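Local coordinates for protein betaine aldehyde dehydrogenase (PDB 4QTO) that probably oxidises betaine aldehyde to glycine betaine using NAD+, as a member of the aldehyde dehydrogenase family, at residues 317-322 with 418-423; 372-377 with 408-413. One frame throughout, in Å; residues are numbered along the deposited sequence.

Contact 1. Residues 317-322 with 418-423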
loop_
_atom_site.group_PDB
_atom_site.type_symbol
_atom_site.label_atom_id
_atom_site.label_comp_id
_atom_site.label_asym_id
_atom_site.label_seq_id
_atom_site.Cartn_x
_atom_site.Cartn_y
_atom_site.Cartn_z
ATOM N N SER A 317 -29.823 -4.762 -18.043
ATOM C CA SER A 317 -30.735 -5.391 -18.971
ATOM C C SER A 317 -31.376 -6.676 -18.473
ATOM O O SER A 317 -32.366 -7.117 -19.073
ATOM C CB SER A 317 -30.007 -5.729 -20.270
ATOM O OG SER A 317 -29.044 -6.734 -20.071
ATOM N N ARG A 318 -30.825 -7.285 -17.420
ATOM C CA ARG A 318 -31.316 -8.555 -16.932
ATOM C C ARG A 318 -31.926 -8.388 -15.546
ATOM O O ARG A 318 -31.226 -8.456 -14.534
ATOM C CB ARG A 318 -30.227 -9.608 -16.919
ATOM C CG ARG A 318 -30.743 -10.986 -16.587
ATOM C CD ARG A 318 -29.650 -12.027 -16.541
ATOM N NE ARG A 318 -30.244 -13.344 -16.355
ATOM C CZ ARG A 318 -29.549 -14.474 -16.406
ATOM N NH1 ARG A 318 -28.240 -14.435 -16.595
ATOM N NH2 ARG A 318 -30.162 -15.645 -16.271
ATOM N N ILE A 319 -33.238 -8.185 -15.509
ATOM C CA ILE A 319 -33.897 -7.983 -14.213
ATOM C C ILE A 319 -34.259 -9.347 -13.646
ATOM O O ILE A 319 -34.838 -10.204 -14.338
ATOM C CB ILE A 319 -35.126 -7.092 -14.309
ATOM C CG1 ILE A 319 -34.736 -5.687 -14.805
ATOM C CG2 ILE A 319 -35.840 -7.049 -12.955
ATOM C CD1 ILE A 319 -35.870 -4.825 -15.252
ATOM N N LEU A 320 -33.879 -9.575 -12.397
ATOM C CA LEU A 320 -34.167 -10.803 -11.655
ATOM C C LEU A 320 -34.993 -10.359 -10.463
ATOM O O LEU A 320 -34.502 -9.636 -9.599
ATOM C CB LEU A 320 -32.901 -11.501 -11.202
ATOM C CG LEU A 320 -32.046 -12.079 -12.299
ATOM C CD1 LEU A 320 -30.643 -12.425 -11.882
ATOM C CD2 LEU A 320 -32.734 -13.307 -12.817
ATOM N N VAL A 321 -36.271 -10.752 -10.425
ATOM C CA VAL A 321 -37.192 -10.265 -9.383
ATOM C C VAL A 321 -37.781 -11.445 -8.619
ATOM O O VAL A 321 -38.116 -12.505 -9.189
ATOM C CB VAL A 321 -38.299 -9.356 -9.985
ATOM C CG1 VAL A 321 -39.137 -10.093 -11.005
ATOM C CG2 VAL A 321 -39.178 -8.773 -8.885
ATOM N N GLN A 322 -37.885 -11.305 -7.316
ATOM C CA GLN A 322 -38.377 -12.400 -6.504
ATOM C C GLN A 322 -39.801 -12.797 -6.936
ATOM O O GLN A 322 -40.627 -11.925 -7.156
ATOM C CB GLN A 322 -38.243 -12.065 -5.003
ATOM C CG GLN A 322 -38.367 -13.291 -4.140
ATOM C CD GLN A 322 -37.672 -13.126 -2.797
ATOM O OE1 GLN A 322 -37.470 -12.019 -2.280
ATOM N NE2 GLN A 322 -37.224 -14.247 -2.248
ATOM N N PRO A 418 -32.617 -0.374 -25.784
ATOM C CA PRO A 418 -33.545 0.008 -24.707
ATOM C C PRO A 418 -34.483 -1.135 -24.419
ATOM O O PRO A 418 -35.689 -1.070 -24.696
ATOM C CB PRO A 418 -34.249 1.222 -25.280
ATOM C CG PRO A 418 -34.230 0.998 -26.750
ATOM C CD PRO A 418 -32.960 0.266 -27.069
ATOM N N VAL A 419 -33.903 -2.201 -23.899
ATOM C CA VAL A 419 -34.610 -3.464 -23.713
ATOM C C VAL A 419 -34.144 -4.119 -22.430
ATOM O O VAL A 419 -32.926 -4.204 -22.182
ATOM C CB VAL A 419 -34.228 -4.439 -24.851
ATOM C CG1 VAL A 419 -34.912 -5.788 -24.701
ATOM C CG2 VAL A 419 -34.511 -3.843 -26.230
ATOM N N VAL A 420 -35.097 -4.591 -21.646
ATOM C CA VAL A 420 -34.811 -5.395 -20.453
ATOM C C VAL A 420 -35.610 -6.685 -20.519
ATOM O O VAL A 420 -36.670 -6.738 -21.138
ATOM C CB VAL A 420 -35.152 -4.672 -19.130
ATOM C CG1 VAL A 420 -34.453 -3.316 -19.069
ATOM C CG2 VAL A 420 -36.645 -4.478 -18.938
ATOM N N THR A 421 -35.066 -7.740 -19.908
ATOM C CA THR A 421 -35.779 -9.006 -19.724
ATOM C C THR A 421 -36.093 -9.104 -18.233
ATOM O O THR A 421 -35.379 -8.504 -17.411
ATOM C CB THR A 421 -34.946 -10.253 -20.124
ATOM O OG1 THR A 421 -33.669 -10.238 -19.454
ATOM C CG2 THR A 421 -34.727 -10.294 -21.610
ATOM N N VAL A 422 -37.123 -9.852 -17.888
ATOM C CA VAL A 422 -37.517 -10.061 -16.508
ATOM C C VAL A 422 -37.632 -11.563 -16.246
ATOM O O VAL A 422 -38.414 -12.254 -16.927
ATOM C CB VAL A 422 -38.866 -9.373 -16.159
ATOM C CG1 VAL A 422 -39.165 -9.516 -14.671
ATOM C CG2 VAL A 422 -38.827 -7.878 -16.514
ATOM N N GLU A 423 -36.907 -12.047 -15.247
ATOM C CA GLU A 423 -36.947 -13.440 -14.820
ATOM C C GLU A 423 -37.280 -13.453 -13.355
ATOM O O GLU A 423 -36.854 -12.549 -12.616
ATOM C CB GLU A 423 -35.579 -14.118 -14.944
ATOM C CG GLU A 423 -35.134 -14.449 -16.360
ATOM C CD GLU A 423 -33.628 -14.645 -16.408
ATOM O OE1 GLU A 423 -33.147 -15.784 -16.263
ATOM O OE2 GLU A 423 -32.929 -13.609 -16.440
HETATM O O HOH W 1 -31.535 -9.280 -20.840
HETATM O O HOH W 2 -34.076 -11.191 -16.993
#
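R318 and E423 meet side-on in a salt bridge, guanidinium against carboxylate, with their planes only 8° apart. R318 NE donates a hydrogen bond to E423 OE2 at 2.7 Å, and R318 NH2 one to E423 OE1 at 3.0 Å; both oxygens accept through their syn lone pairs. The arginine chain is extended, with CG anti to the backbone N (chi1 -173°); this carries the guanidinium over the neighbouring strand to a residue two places beyond its direct partner, T421. The two bonds hold the carboxylate nearly coplanar with the guanidinium, and T406 and D437 take further hydrogen bonds from the same guanidinium. L320 runs alongside E423 on this face, its CD2 3.6 Å from E423 CB, so the aliphatic part of the glutamate is packed as well.

T421 shares the face. Its OG1 donates to a water that in turn donates to I319 O and E423 OE2, linking the hydroxyl to the buried salt bridge; a second water donates to T421 OG1 and S317 O. On the opposite face the side-chain contacts are apolar: I319 CD1 lies 3.8 Å from V420 CG2, and V321 CG1 meets V422 CG1 at 3.7 Å, the pairs angled across one another, with I319, V321 and V422 also touching helix 323-337.

Between the two faces the strands run in the same direction, inclined by 26°. T421 N binds S317 O, I319 N binds T421 O, E423 N binds I319 O and V321 N binds E423 O, all at 2.9 Å. I319, T421 and E423 thus each use both N-H and C=O toward the other strand, the pattern of parallel pairing. These are two neighbouring inner strands of the mixed, mainly parallel sheet with helices against it that forms the catalytic domain of aldehyde dehydrogenases.

Contact 2. Residues 372-377 with 408-413; sequences KAEGAT and MRIVQE
The carboxylate of E374 grips the first turn of helix 409-412 by two adjacent backbone N-H groups. OE2 accepts from R409 N at 2.6 Å, and OE1 accepts from I410 N at 3.1 Å, each through its syn lone pair. The glutamate chain is extended beyond CG (chi2 -175°), which spans the gap from the end of helix 358-373 to this turn. A negative group at a helix N terminus is probably favoured by the helix dipole, and the paired bonds fix how the carboxylate is rotated.

R409 turns its own guanidinium elsewhere: NE and NH2 clasp E413 side-on, with R409 NE 2.8 Å from E413 OE2. Its CB nevertheless lies 3.4 Å from E374 OE2. M408, the N-cap residue, runs antiparallel to the E374 side chain. Its extended chain carries CE to 3.4 Å from E374 O, and SD sits 4.0 Å from A376 CB. I401 of strand 399-402 touches both A376 and I410.

G375 takes a positive phi of 98° as the chain leaves helix 358-373 in a Schellman motif. The arrangement therefore joins a Schellman C-terminal end to the N terminus of a short helix, whose first two N-H groups are bound by the carboxylate of a glutamate distant in sequence, with M408 at the N-cap.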
loop_
_atom_site.group_PDB
_atom_site.type_symbol
_atom_site.label_atom_id
_atom_site.label_comp_id
_atom_site.label_asym_id
_atom_site.label_seq_id
_atom_site.Cartn_x
_atom_site.Cartn_y
_atom_site.Cartn_z
ATOM N N LYS A 372 -39.189 -13.652 -29.530
ATOM C CA LYS A 372 -40.505 -14.244 -29.786
ATOM C C LYS A 372 -40.399 -15.688 -30.233
ATOM O O LYS A 372 -41.156 -16.552 -29.779
ATOM C CB LYS A 372 -41.241 -13.435 -30.825
ATOM C CG LYS A 372 -41.662 -12.044 -30.400
ATOM C CD LYS A 372 -42.275 -11.410 -31.644
ATOM C CE LYS A 372 -42.611 -9.941 -31.550
ATOM N NZ LYS A 372 -43.788 -9.797 -30.653
ATOM N N ALA A 373 -39.455 -15.972 -31.116
ATOM C CA ALA A 373 -39.278 -17.354 -31.615
ATOM C C ALA A 373 -38.906 -18.336 -30.490
ATOM O O ALA A 373 -39.199 -19.528 -30.570
ATOM C CB ALA A 373 -38.239 -17.368 -32.726
ATOM N N GLU A 374 -38.243 -17.835 -29.452
ATOM C CA GLU A 374 -37.880 -18.621 -28.288
ATOM C C GLU A 374 -38.991 -18.746 -27.287
ATOM O O GLU A 374 -38.833 -19.417 -26.273
ATOM C CB GLU A 374 -36.721 -17.923 -27.541
ATOM C CG GLU A 374 -35.489 -17.771 -28.339
ATOM C CD GLU A 374 -34.355 -17.183 -27.503
ATOM O OE1 GLU A 374 -34.377 -15.994 -27.039
ATOM O OE2 GLU A 374 -33.403 -17.945 -27.423
ATOM N N GLY A 375 -40.097 -18.034 -27.515
ATOM C CA GLY A 375 -41.246 -18.133 -26.625
ATOM C C GLY A 375 -41.377 -17.059 -25.580
ATOM O O GLY A 375 -42.197 -17.197 -24.678
ATOM N N ALA A 376 -40.564 -16.001 -25.654
ATOM C CA ALA A 376 -40.674 -14.911 -24.703
ATOM C C ALA A 376 -41.747 -13.945 -25.170
ATOM O O ALA A 376 -42.129 -13.927 -26.319
ATOM C CB ALA A 376 -39.352 -14.172 -24.557
ATOM N N THR A 377 -42.259 -13.143 -24.242
ATOM C CA THR A 377 -43.306 -12.164 -24.546
ATOM C C THR A 377 -42.763 -10.743 -24.616
ATOM O O THR A 377 -42.065 -10.347 -23.703
ATOM C CB THR A 377 -44.358 -12.209 -23.417
ATOM O OG1 THR A 377 -45.094 -13.455 -23.525
ATOM C CG2 THR A 377 -45.322 -11.070 -23.513
ATOM N N MET A 408 -32.537 -18.903 -22.853
ATOM C CA MET A 408 -32.785 -18.120 -24.064
ATOM C C MET A 408 -31.679 -17.196 -24.522
ATOM O O MET A 408 -30.999 -16.581 -23.707
ATOM C CB MET A 408 -34.033 -17.269 -23.863
ATOM C CG MET A 408 -35.301 -18.053 -23.628
ATOM S SD MET A 408 -36.677 -16.932 -23.318
ATOM C CE MET A 408 -38.024 -18.137 -23.255
ATOM N N ARG A 409 -31.535 -17.051 -25.840
ATOM C CA ARG A 409 -30.566 -16.098 -26.377
ATOM C C ARG A 409 -30.822 -14.654 -25.933
ATOM O O ARG A 409 -29.876 -13.897 -25.694
ATOM C CB ARG A 409 -30.565 -16.128 -27.915
ATOM C CG ARG A 409 -30.060 -17.414 -28.533
ATOM C CD ARG A 409 -29.986 -17.268 -30.056
ATOM N NE ARG A 409 -29.114 -16.167 -30.440
ATOM C CZ ARG A 409 -29.116 -15.538 -31.608
ATOM N NH1 ARG A 409 -29.967 -15.875 -32.573
ATOM N NH2 ARG A 409 -28.276 -14.532 -31.801
ATOM N N ILE A 410 -32.097 -14.275 -25.819
ATOM C CA ILE A 410 -32.441 -12.895 -25.443
ATOM C C ILE A 410 -31.957 -12.595 -24.026
ATOM O O ILE A 410 -31.699 -11.441 -23.714
ATOM C CB ILE A 410 -33.948 -12.591 -25.640
ATOM C CG1 ILE A 410 -34.276 -11.084 -25.527
ATOM C CG2 ILE A 410 -34.820 -13.398 -24.682
ATOM C CD1 ILE A 410 -33.768 -10.216 -26.647
ATOM N N VAL A 411 -31.844 -13.622 -23.191
ATOM C CA VAL A 411 -31.373 -13.449 -21.812
ATOM C C VAL A 411 -29.861 -13.529 -21.784
ATOM O O VAL A 411 -29.223 -12.751 -21.074
ATOM C CB VAL A 411 -31.993 -14.491 -20.853
ATOM C CG1 VAL A 411 -31.312 -14.431 -19.485
ATOM C CG2 VAL A 411 -33.483 -14.244 -20.728
ATOM N N GLN A 412 -29.264 -14.437 -22.559
ATOM C CA GLN A 412 -27.818 -14.621 -22.524
ATOM C C GLN A 412 -26.992 -13.587 -23.280
ATOM O O GLN A 412 -25.892 -13.245 -22.847
ATOM C CB GLN A 412 -27.466 -16.001 -23.038
ATOM C CG GLN A 412 -27.900 -17.129 -22.118
ATOM C CD GLN A 412 -27.152 -17.118 -20.800
ATOM O OE1 GLN A 412 -25.926 -16.937 -20.786
ATOM N NE2 GLN A 412 -27.858 -17.351 -19.697
ATOM N N GLU A 413 -27.535 -13.044 -24.360
ATOM C CA GLU A 413 -26.801 -12.125 -25.209
ATOM C C GLU A 413 -27.059 -10.639 -24.963
ATOM O O GLU A 413 -28.180 -10.219 -24.665
ATOM C CB GLU A 413 -27.075 -12.486 -26.679
ATOM C CG GLU A 413 -26.713 -13.932 -26.977
ATOM C CD GLU A 413 -27.028 -14.362 -28.402
ATOM O OE1 GLU A 413 -27.237 -13.495 -29.279
ATOM O OE2 GLU A 413 -27.053 -15.576 -28.631
#

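How the contacts relate
Following the chain from the N terminus, strand 318-322 comes first and leads into helix 323-337, then helix 358-373. Contact 2 closes the shorter loop, in which the chain passes through strands 377-380 and 399-402 before helix 409-412. Strand 419-425 follows, and its pairing with strand 318-322 in contact 1 closes the larger loop, so contact 2 is nested within contact 1. Their centres lie 12 Å apart and they touch directly: V411 packs against R318 and E423, and I410 against T421. Helix 409-412 thus lies between the end of helix 358-373 and the face of the paired strands that carries R318, T421 and E423, tying helix to sheet.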